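Local coordinates for putative lipoprotein (Campylobacter jejuni subsp. jejuni, PDB 2G5G) that binds haem, two molecules lying cofacially within a dimer, and probably serves as a lipoprotein in bacterial haem uptake, at residues A[140-144]-A[145-149]; A[191-194]-A[195-198]; A[209-212]-A[213-217]. All coordinates share one frame; numbering follows the deposited sequence.

Contact 1: residues A[140-144]-A[145-149]. With HEM (protoporphyrin IX containing Fe), chain B.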
loop_
_atom_site.group_PDB
_atom_site.type_symbol
_atom_site.label_atom_id
_atom_site.label_comp_id
_atom_site.label_asym_id
_atom_site.label_seq_id
_atom_site.Cartn_x
_atom_site.Cartn_y
_atom_site.Cartn_z
ATOM N N ALA A 140 13.372 0.869 -16.750
ATOM C CA ALA A 140 13.318 -0.590 -16.787
ATOM C C ALA A 140 12.024 -1.113 -16.216
ATOM O O ALA A 140 11.598 -2.213 -16.541
ATOM C CB ALA A 140 14.542 -1.204 -16.009
ATOM N N ASN A 141 11.383 -0.310 -15.375
ATOM C CA ASN A 141 10.362 -0.816 -14.448
ATOM C C ASN A 141 8.888 -0.578 -14.867
ATOM O O ASN A 141 8.585 0.134 -15.839
ATOM C CB ASN A 141 10.612 -0.146 -13.083
ATOM C CG ASN A 141 10.280 -1.055 -11.884
ATOM O OD1 ASN A 141 9.556 -2.034 -12.006
ATOM N ND2 ASN A 141 10.824 -0.705 -10.726
ATOM N N LEU A 142 7.983 -1.188 -14.113
ATOM C CA LEU A 142 6.554 -0.845 -14.104
ATOM C C LEU A 142 6.316 0.617 -13.701
ATOM O O LEU A 142 7.075 1.162 -12.914
ATOM C CB LEU A 142 5.853 -1.704 -13.047
ATOM C CG LEU A 142 5.055 -2.957 -13.415
ATOM C CD1 LEU A 142 5.378 -3.585 -14.769
ATOM C CD2 LEU A 142 5.124 -3.967 -12.257
ATOM N N SER A 143 5.243 1.231 -14.206
ATOM C CA SER A 143 4.786 2.519 -13.652
ATOM C C SER A 143 4.016 2.305 -12.327
ATOM O O SER A 143 3.560 1.205 -12.054
ATOM C CB SER A 143 3.869 3.239 -14.647
ATOM O OG SER A 143 2.705 2.483 -14.870
ATOM N N ARG A 144 3.892 3.360 -11.521
ATOM C CA ARG A 144 2.989 3.394 -10.337
ATOM C C ARG A 144 1.605 2.866 -10.670
ATOM O O ARG A 144 1.069 2.004 -9.969
ATOM C CB ARG A 144 2.832 4.826 -9.806
ATOM C CG ARG A 144 4.057 5.426 -9.130
ATOM C CD ARG A 144 4.056 5.168 -7.631
ATOM N NE ARG A 144 5.077 5.961 -6.945
ATOM C CZ ARG A 144 4.890 7.206 -6.504
ATOM N NH1 ARG A 144 3.723 7.825 -6.675
ATOM N NH2 ARG A 144 5.877 7.847 -5.898
ATOM N N SER A 145 1.036 3.388 -11.756
ATOM C CA SER A 145 -0.297 3.010 -12.233
ATOM C C SER A 145 -0.365 1.537 -12.578
ATOM O O SER A 145 -1.364 0.868 -12.280
ATOM C CB SER A 145 -0.670 3.835 -13.467
ATOM O OG SER A 145 0.013 5.084 -13.425
ATOM N N GLU A 146 0.690 1.033 -13.234
ATOM C CA GLU A 146 0.782 -0.392 -13.538
ATOM C C GLU A 146 0.818 -1.235 -12.250
ATOM O O GLU A 146 0.178 -2.281 -12.170
ATOM C CB GLU A 146 2.011 -0.690 -14.426
ATOM C CG GLU A 146 1.681 -0.736 -15.930
ATOM C CD GLU A 146 2.909 -0.640 -16.829
ATOM O OE1 GLU A 146 2.776 -0.989 -18.016
ATOM O OE2 GLU A 146 3.973 -0.192 -16.353
ATOM N N ILE A 147 1.565 -0.763 -11.256
ATOM C CA ILE A 147 1.739 -1.487 -9.988
ATOM C C ILE A 147 0.439 -1.518 -9.190
ATOM O O ILE A 147 0.064 -2.546 -8.611
ATOM C CB ILE A 147 2.863 -0.871 -9.156
ATOM C CG1 ILE A 147 4.222 -1.130 -9.837
ATOM C CG2 ILE A 147 2.848 -1.429 -7.734
ATOM C CD1 ILE A 147 5.299 -0.312 -9.292
ATOM N N THR A 148 -0.246 -0.385 -9.175
ATOM C CA THR A 148 -1.561 -0.294 -8.554
ATOM C C THR A 148 -2.576 -1.224 -9.208
ATOM O O THR A 148 -3.353 -1.891 -8.507
ATOM C CB THR A 148 -2.054 1.154 -8.515
ATOM O OG1 THR A 148 -1.070 1.954 -7.838
ATOM C CG2 THR A 148 -3.388 1.241 -7.779
ATOM N N SER A 149 -2.525 -1.318 -10.539
ATOM C CA SER A 149 -3.422 -2.195 -11.287
ATOM C C SER A 149 -3.205 -3.689 -11.013
ATOM O O SER A 149 -4.166 -4.453 -10.943
ATOM C CB SER A 149 -3.331 -1.901 -12.780
ATOM O OG SER A 149 -4.164 -2.784 -13.499
HETATM C CHA HEM B . 4.617 1.253 -1.609
HETATM C CHB HEM B . -0.080 2.385 -2.430
HETATM C CHC HEM B . -1.258 1.378 2.161
HETATM C CHD HEM B . 3.387 0.142 2.991
HETATM C C1A HEM B . 3.445 1.671 -2.226
HETATM C C2A HEM B . 3.322 2.153 -3.598
HETATM C C3A HEM B . 2.029 2.460 -3.811
HETATM C C4A HEM B . 1.282 2.181 -2.601
HETATM C CMA HEM B . 1.409 3.010 -5.115
HETATM C CAA HEM B . 4.495 2.290 -4.607
HETATM C CBA HEM B . 4.854 0.928 -5.204
HETATM C CGA HEM B . 6.306 0.815 -5.671
HETATM O O1A HEM B . 6.947 1.859 -6.002
HETATM O O2A HEM B . 6.828 -0.338 -5.718
HETATM C C1B HEM B . -0.801 2.324 -1.251
HETATM C C2B HEM B . -2.149 2.828 -1.017
HETATM C C3B HEM B . -2.485 2.556 0.252
HETATM C C4B HEM B . -1.359 1.857 0.872
HETATM C CMB HEM B . -3.028 3.559 -2.053
HETATM C CAB HEM B . -3.839 2.926 0.919
HETATM C CBB HEM B . -4.153 2.492 2.147
HETATM C C1C HEM B . -0.105 0.933 2.777
HETATM C C2C HEM B . 0.002 0.466 4.148
HETATM C C3C HEM B . 1.279 0.122 4.368
HETATM C C4C HEM B . 2.033 0.363 3.148
HETATM C CMC HEM B . -1.166 0.377 5.157
HETATM C CAC HEM B . 1.876 -0.431 5.686
HETATM C CBC HEM B . 1.363 -1.518 6.275
HETATM C C1D HEM B . 4.177 0.308 1.870
HETATM C C2D HEM B . 5.591 0.009 1.785
HETATM C C3D HEM B . 5.989 0.350 0.342
HETATM C C4D HEM B . 4.768 0.820 -0.298
HETATM C CMD HEM B . 6.496 -0.537 2.913
HETATM C CAD HEM B . 7.398 0.213 -0.286
HETATM C CBD HEM B . 7.294 -0.656 -1.538
HETATM C CGD HEM B . 8.206 -1.856 -1.442
HETATM O O1D HEM B . 7.690 -2.983 -1.215
HETATM O O2D HEM B . 9.447 -1.696 -1.598
HETATM N NA HEM B . 2.178 1.710 -1.646
HETATM N NB HEM B . -0.366 1.737 -0.077
HETATM N NC HEM B . 1.157 0.847 2.197
HETATM N ND HEM B . 3.749 0.777 0.637
HETATM FE FE HEM B . 1.682 1.444 0.361
#
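The carboxylate of Glu146 reaches back along the chain to Ser143, and one edge of it, the anti lone pair of OE2, accepts the Ser143 backbone N-H. That bond measures 2.9 Å from Ser143 N to Glu146 OE2 and is close to straight, 171° at the hydrogen. Its other oxygen, OE1, turns to a salt bridge with Arg203, so the two ends of the group are held from different directions. As for the second flat group, the CAA carbon of the haem labelled chain B lies obliquely to the Arg144 guanidinium, whose NH2 pairs with Asp115.

The return half of the exchange comes from Ser143, whose chi1 of 63° sets OG between its backbone N and carbonyl carbon, where Glu146 N reaches it at 3.0 Å. The extended Glu146 chain carries the carboxylate beyond CB, which itself lies 3.3 Å from Ser143 OG. Beside this exchange, Leu142 CB rests on Ile147 CG1 at 3.6 Å, the two side chains running obliquely to each other.

One turn on, Arg144 O takes two donors from Thr148: N at 2.8 Å, nearly along the C=O axis, and OG1 at 3.0 Å, which sits well above the carbonyl plane. The same OG1 is 3.8 Å from the haem methyl CMA, and Ile147 CD1 comes to 3.9 Å from propionate oxygen O2A. Thr148 also packs on Thr148 of the second subunit.

Reciprocal bonds between Ser143 and Glu146 are the mark of a capping box with Ser143 as N-cap. Here it opens helix 144-151, which supplies Ile147, Thr148 and Tyr151 to the haem pocket of this ChaN-family protein.

Contact 2: residues A[191-194]-A[195-198]. With HEM (protoporphyrin IX containing Fe), chain C.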
loop_
_atom_site.group_PDB
_atom_site.type_symbol
_atom_site.label_atom_id
_atom_site.label_comp_id
_atom_site.label_asym_id
_atom_site.label_seq_id
_atom_site.Cartn_x
_atom_site.Cartn_y
_atom_site.Cartn_z
ATOM N N ASP A 191 0.893 -12.304 -0.987
ATOM C CA ASP A 191 0.724 -12.873 -2.315
ATOM C C ASP A 191 0.600 -11.773 -3.380
ATOM O O ASP A 191 0.989 -11.986 -4.525
ATOM C CB ASP A 191 -0.496 -13.802 -2.385
ATOM C CG ASP A 191 -0.239 -15.199 -1.774
ATOM O OD1 ASP A 191 0.933 -15.579 -1.510
ATOM O OD2 ASP A 191 -1.239 -15.928 -1.559
ATOM N N LYS A 192 0.052 -10.617 -2.995
ATOM C CA LYS A 192 -0.069 -9.479 -3.894
ATOM C C LYS A 192 1.302 -8.850 -4.140
ATOM O O LYS A 192 1.624 -8.477 -5.267
ATOM C CB LYS A 192 -1.002 -8.411 -3.307
ATOM C CG LYS A 192 -2.484 -8.650 -3.489
ATOM C CD LYS A 192 -3.240 -7.434 -2.981
ATOM C CE LYS A 192 -4.635 -7.788 -2.441
ATOM N NZ LYS A 192 -5.199 -6.592 -1.715
ATOM N N LEU A 193 2.077 -8.713 -3.072
ATOM C CA LEU A 193 3.416 -8.173 -3.142
ATOM C C LEU A 193 4.356 -9.102 -3.938
ATOM O O LEU A 193 5.206 -8.620 -4.681
ATOM C CB LEU A 193 3.971 -7.891 -1.742
ATOM C CG LEU A 193 3.240 -6.850 -0.876
ATOM C CD1 LEU A 193 4.055 -6.515 0.388
ATOM C CD2 LEU A 193 2.896 -5.573 -1.642
ATOM N N VAL A 194 4.179 -10.414 -3.778
ATOM C CA VAL A 194 4.927 -11.402 -4.577
ATOM C C VAL A 194 4.626 -11.229 -6.064
ATOM O O VAL A 194 5.559 -11.162 -6.873
ATOM C CB VAL A 194 4.660 -12.864 -4.140
ATOM C CG1 VAL A 194 5.306 -13.843 -5.124
ATOM C CG2 VAL A 194 5.190 -13.110 -2.741
ATOM N N GLU A 195 3.341 -11.134 -6.417
ATOM C CA GLU A 195 2.941 -10.944 -7.809
ATOM C C GLU A 195 3.477 -9.656 -8.408
ATOM O O GLU A 195 3.874 -9.647 -9.586
ATOM C CB GLU A 195 1.428 -11.065 -8.010
ATOM C CG GLU A 195 0.938 -12.525 -7.917
ATOM C CD GLU A 195 1.788 -13.503 -8.747
ATOM O OE1 GLU A 195 2.409 -14.440 -8.177
ATOM O OE2 GLU A 195 1.832 -13.322 -9.985
ATOM N N ILE A 196 3.521 -8.595 -7.598
ATOM C CA ILE A 196 4.099 -7.310 -8.015
ATOM C C ILE A 196 5.598 -7.403 -8.287
ATOM O O ILE A 196 6.083 -6.813 -9.270
ATOM C CB ILE A 196 3.818 -6.173 -6.994
ATOM C CG1 ILE A 196 2.347 -5.739 -7.082
ATOM C CG2 ILE A 196 4.695 -4.936 -7.261
ATOM C CD1 ILE A 196 1.875 -5.072 -5.815
ATOM N N GLN A 197 6.332 -8.105 -7.414
ATOM C CA GLN A 197 7.779 -8.370 -7.649
ATOM C C GLN A 197 7.983 -9.135 -8.949
ATOM O O GLN A 197 8.848 -8.779 -9.767
ATOM C CB GLN A 197 8.397 -9.132 -6.477
ATOM C CG GLN A 197 9.903 -9.230 -6.529
ATOM C CD GLN A 197 10.632 -8.104 -5.835
ATOM O OE1 GLN A 197 11.858 -8.172 -5.621
ATOM N NE2 GLN A 197 9.917 -7.055 -5.498
ATOM N N GLN A 198 7.183 -10.164 -9.142
ATOM C CA GLN A 198 7.242 -11.022 -10.328
ATOM C C GLN A 198 7.009 -10.216 -11.614
ATOM O O GLN A 198 7.737 -10.377 -12.613
ATOM C CB GLN A 198 6.201 -12.149 -10.220
ATOM C CG GLN A 198 6.572 -13.263 -9.206
ATOM C CD GLN A 198 7.129 -14.493 -9.885
ATOM O OE1 GLN A 198 8.357 -14.650 -10.033
ATOM N NE2 GLN A 198 6.245 -15.358 -10.333
HETATM C CHA HEM C . -4.468 -1.380 1.899
HETATM C CHB HEM C . -2.402 -0.254 -2.400
HETATM C CHC HEM C . 1.897 -1.926 -0.918
HETATM C CHD HEM C . -0.097 -2.966 3.410
HETATM C C1A HEM C . -4.286 -0.950 0.590
HETATM C C2A HEM C . -5.323 -0.435 -0.297
HETATM C C3A HEM C . -4.744 -0.129 -1.473
HETATM C C4A HEM C . -3.329 -0.424 -1.381
HETATM C CMA HEM C . -5.438 0.449 -2.726
HETATM C CAA HEM C . -6.825 -0.290 0.073
HETATM C CBA HEM C . -7.052 0.958 0.928
HETATM C CGA HEM C . -8.272 0.872 1.846
HETATM O O1A HEM C . -9.238 0.108 1.544
HETATM O O2A HEM C . -8.279 1.583 2.894
HETATM C C1B HEM C . -1.093 -0.698 -2.435
HETATM C C2B HEM C . -0.225 -0.790 -3.602
HETATM C C3B HEM C . 0.968 -1.254 -3.203
HETATM C C4B HEM C . 0.904 -1.466 -1.758
HETATM C CMB HEM C . -0.622 -0.426 -5.048
HETATM C CAB HEM C . 2.187 -1.507 -4.134
HETATM C CBB HEM C . 3.387 -1.835 -3.637
HETATM C C1C HEM C . 1.734 -2.331 0.392
HETATM C C2C HEM C . 2.776 -2.851 1.259
HETATM C C3C HEM C . 2.224 -3.129 2.448
HETATM C C4C HEM C . 0.809 -2.802 2.381
HETATM C CMC HEM C . 4.261 -3.033 0.864
HETATM C CAC HEM C . 2.944 -3.706 3.692
HETATM C CBC HEM C . 4.024 -3.107 4.206
HETATM C C1D HEM C . -1.442 -2.656 3.450
HETATM C C2D HEM C . -2.311 -2.824 4.597
HETATM C C3D HEM C . -3.688 -2.326 4.135
HETATM C C4D HEM C . -3.506 -1.903 2.754
HETATM C CMD HEM C . -1.924 -3.387 5.983
HETATM C CAD HEM C . -4.987 -2.283 4.977
HETATM C CBD HEM C . -5.532 -0.856 4.966
HETATM C CGD HEM C . -5.673 -0.318 6.370
HETATM O O1D HEM C . -4.834 0.531 6.772
HETATM O O2D HEM C . -6.625 -0.727 7.089
HETATM N NA HEM C . -3.081 -0.935 -0.111
HETATM N NB HEM C . -0.361 -1.113 -1.337
HETATM N NC HEM C . 0.546 -2.309 1.118
HETATM N ND HEM C . -2.184 -2.121 2.408
HETATM FE FE HEM C . -1.268 -1.800 0.446
HETATM O O HOH W 1 1.587 -14.498 -5.437
#
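Leu193 and Ile196, three residues apart on one helical face, turn their branches towards the same haem, and their tips meet lightly, Leu193 CD2 lying 4.3 Å from Ile196 CD1. Leu193 CG and Ile196 CG1 each stand opposite their own carbonyl carbon (chi1 -62° for Leu193, -74° for Ile196), a shared setting that sends the two side chains out alongside each other. Leu193 is the nearer to the porphyrin labelled chain C: its CD1 stands 3.5 Å from the ring methyl CMC, while CD2 lies 3.9 Å from the meso carbon CHC. Ile196 extends its CG1 branch until CD1 is 4.0 Å from the vinyl carbon CAB, the same CD1 staying close to the Lys192 carbonyl.

A contrasting conformation occurs on another face of the helix. Glu195 bends at chi2 (-48°), and its CG lies only 3.4 Å from Asp191 O. The bend holds CG against this carbonyl, and a water bridges from it to the carboxylate, giving one hydrogen to Asp191 O at 2.7 Å and another to Glu195 OE1 at 2.9 Å. That carbonyl also accepts the main-chain N-H of Glu195, so it is gripped twice. Lys192, by comparison, runs out extended and offers its ammonium to Tyr151 in a cation-pi contact.

Around the helix, part of 187-210, the partners differ by face. Ile196 packs against Ile147, Ile150 and Tyr151 of helix 144-151; Leu193 touches Ile175 and Asp191 meets Phe172, both of helix 165-179; and Gln197 lies against Tyr222 and His223 of helix 221-224.

Contact 3: residues A[209-212]-A[213-217]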
loop_
_atom_site.group_PDB
_atom_site.type_symbol
_atom_site.label_atom_id
_atom_site.label_comp_id
_atom_site.label_asym_id
_atom_site.label_seq_id
_atom_site.Cartn_x
_atom_site.Cartn_y
_atom_site.Cartn_z
ATOM N N VAL A 209 15.945 -7.673 -22.648
ATOM C CA VAL A 209 15.939 -8.680 -23.681
ATOM C C VAL A 209 15.788 -8.040 -25.069
ATOM O O VAL A 209 16.395 -8.502 -26.036
ATOM C CB VAL A 209 14.792 -9.659 -23.408
ATOM C CG1 VAL A 209 14.347 -10.395 -24.681
ATOM C CG2 VAL A 209 15.225 -10.647 -22.323
ATOM N N HIS A 210 14.975 -6.993 -25.150
ATOM C CA HIS A 210 14.702 -6.384 -26.454
ATOM C C HIS A 210 15.626 -5.253 -26.848
ATOM O O HIS A 210 15.555 -4.776 -27.977
ATOM C CB HIS A 210 13.215 -6.012 -26.585
ATOM C CG HIS A 210 12.329 -7.215 -26.499
ATOM N ND1 HIS A 210 11.672 -7.574 -25.338
ATOM C CD2 HIS A 210 12.033 -8.169 -27.415
ATOM C CE1 HIS A 210 10.992 -8.687 -25.553
ATOM N NE2 HIS A 210 11.203 -9.076 -26.798
ATOM N N HIS A 211 16.511 -4.842 -25.947
ATOM C CA HIS A 211 17.364 -3.700 -26.223
ATOM C C HIS A 211 18.436 -4.032 -27.272
ATOM O O HIS A 211 19.042 -5.106 -27.233
ATOM C CB HIS A 211 18.025 -3.165 -24.954
ATOM C CG HIS A 211 18.544 -1.780 -25.121
ATOM N ND1 HIS A 211 17.734 -0.734 -25.520
ATOM C CD2 HIS A 211 19.786 -1.266 -24.976
ATOM C CE1 HIS A 211 18.465 0.364 -25.621
ATOM N NE2 HIS A 211 19.715 0.067 -25.301
ATOM N N VAL A 212 18.686 -3.101 -28.191
ATOM C CA VAL A 212 19.618 -3.409 -29.321
ATOM C C VAL A 212 21.111 -3.162 -29.034
ATOM O O VAL A 212 21.969 -3.551 -29.834
ATOM C CB VAL A 212 19.195 -2.680 -30.609
ATOM C CG1 VAL A 212 17.816 -3.193 -31.049
ATOM C CG2 VAL A 212 19.202 -1.167 -30.413
ATOM N N ASN A 213 21.402 -2.493 -27.916
ATOM C CA ASN A 213 22.784 -2.196 -27.506
ATOM C C ASN A 213 23.138 -2.962 -26.235
ATOM O O ASN A 213 22.260 -3.362 -25.500
ATOM C CB ASN A 213 22.971 -0.715 -27.219
ATOM C CG ASN A 213 22.703 0.162 -28.434
ATOM O OD1 ASN A 213 23.077 -0.197 -29.548
ATOM N ND2 ASN A 213 22.045 1.310 -28.219
ATOM N N LYS A 214 24.436 -3.149 -25.992
ATOM C CA LYS A 214 24.881 -3.630 -24.688
ATOM C C LYS A 214 24.278 -2.751 -23.596
ATOM O O LYS A 214 24.084 -1.517 -23.746
ATOM C CB LYS A 214 26.415 -3.694 -24.626
ATOM C CG LYS A 214 26.937 -4.568 -23.469
ATOM C CD LYS A 214 28.505 -4.445 -23.273
ATOM C CE LYS A 214 29.278 -4.886 -24.521
ATOM N NZ LYS A 214 29.075 -6.356 -24.854
ATOM N N VAL A 215 23.954 -3.374 -22.470
ATOM C CA VAL A 215 23.167 -2.672 -21.450
ATOM C C VAL A 215 23.544 -3.156 -20.070
ATOM O O VAL A 215 23.768 -4.377 -19.874
ATOM C CB VAL A 215 21.622 -2.774 -21.715
ATOM C CG1 VAL A 215 21.104 -4.255 -21.668
ATOM C CG2 VAL A 215 20.792 -1.863 -20.734
ATOM N N LEU A 216 23.647 -2.194 -19.142
ATOM C CA LEU A 216 23.762 -2.485 -17.712
ATOM C C LEU A 216 22.479 -2.058 -16.961
ATOM O O LEU A 216 21.998 -0.915 -17.128
ATOM C CB LEU A 216 24.977 -1.762 -17.114
ATOM C CG LEU A 216 25.207 -2.004 -15.598
ATOM C CD1 LEU A 216 26.657 -2.082 -15.244
ATOM C CD2 LEU A 216 24.545 -0.869 -14.857
ATOM N N LEU A 217 21.939 -2.973 -16.141
ATOM C CA LEU A 217 20.851 -2.665 -15.228
ATOM C C LEU A 217 21.380 -2.399 -13.819
ATOM O O LEU A 217 22.235 -3.152 -13.308
ATOM C CB LEU A 217 19.825 -3.794 -15.156
ATOM C CG LEU A 217 18.637 -3.654 -14.166
ATOM C CD1 LEU A 217 17.516 -2.759 -14.707
ATOM C CD2 LEU A 217 18.098 -5.024 -13.831
#
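A chi1 of -162° swings the His211 ring away from its own backbone N and beside its carbonyl carbon, bringing CD2 to 3.3 Å from Asn213 O. Asn213 adopts a different first torsion (-61°), CG beside its own N, which brings the amide ND2 to 3.9 Å from His211 NE2. Asn213 CB lies at the same distance from that nitrogen. Ring and amide stand almost perpendicular, their planes 86° apart, with the side chains crossing rather than stacking.

The Asn213 carbonyl oxygen approaches the His211 ring obliquely. Lys214 O is more distant, at the edge and near the ring plane, 4.5 Å from His211 CD2. Val215 completes the setting, its CB 4.0 Å from the same ring carbon, so CD2 is the part of the imidazole that faces the chain as it leaves the turn. The C-H of CD2 points towards Asn213 O and could make a weak polar contact with it.

The two polar side chains share a partner beyond the turn: His211 NE2 and Asn213 ND2 both hydrogen-bond to OD2 of Asp79, while Asn213 OD1 is hydrogen-bonded to Asn77 ND2.

The turn connects the end of helix 187-210 to strand 214-220, which runs inside the sheet between strands 44-49 and 78-82. His211 and Val215 both rest on Leu138 of strand 137-141, whereas on the strand's other face Lys214 and Leu216 pack against Leu71 and Leu67 of helix 54-73.

How the contacts relate
Contacts 1 and 2 are partly buried and line the haem pocket; contact 3 lies at the surface, where a helix hands over to a central strand. Contacts 1 and 2 meet directly, Ile147 CG2 being 4.0 Å from Ile196 CG2, whereas contact 1 reaches contact 3 across strand 78-82, on one face of the sheet, with Ala140 CB 3.6 Å from Leu217 CD1. Helix 187-210 carries contact 2 and ends in contact 3, yet their nearest atoms stay about 11 Å apart. The chemistry follows position: reciprocal capping bonds at a helix start, aliphatic haem contacts with a water bridge in mid-helix, and crossed polar side chains sharing an outside aspartate at a helix end.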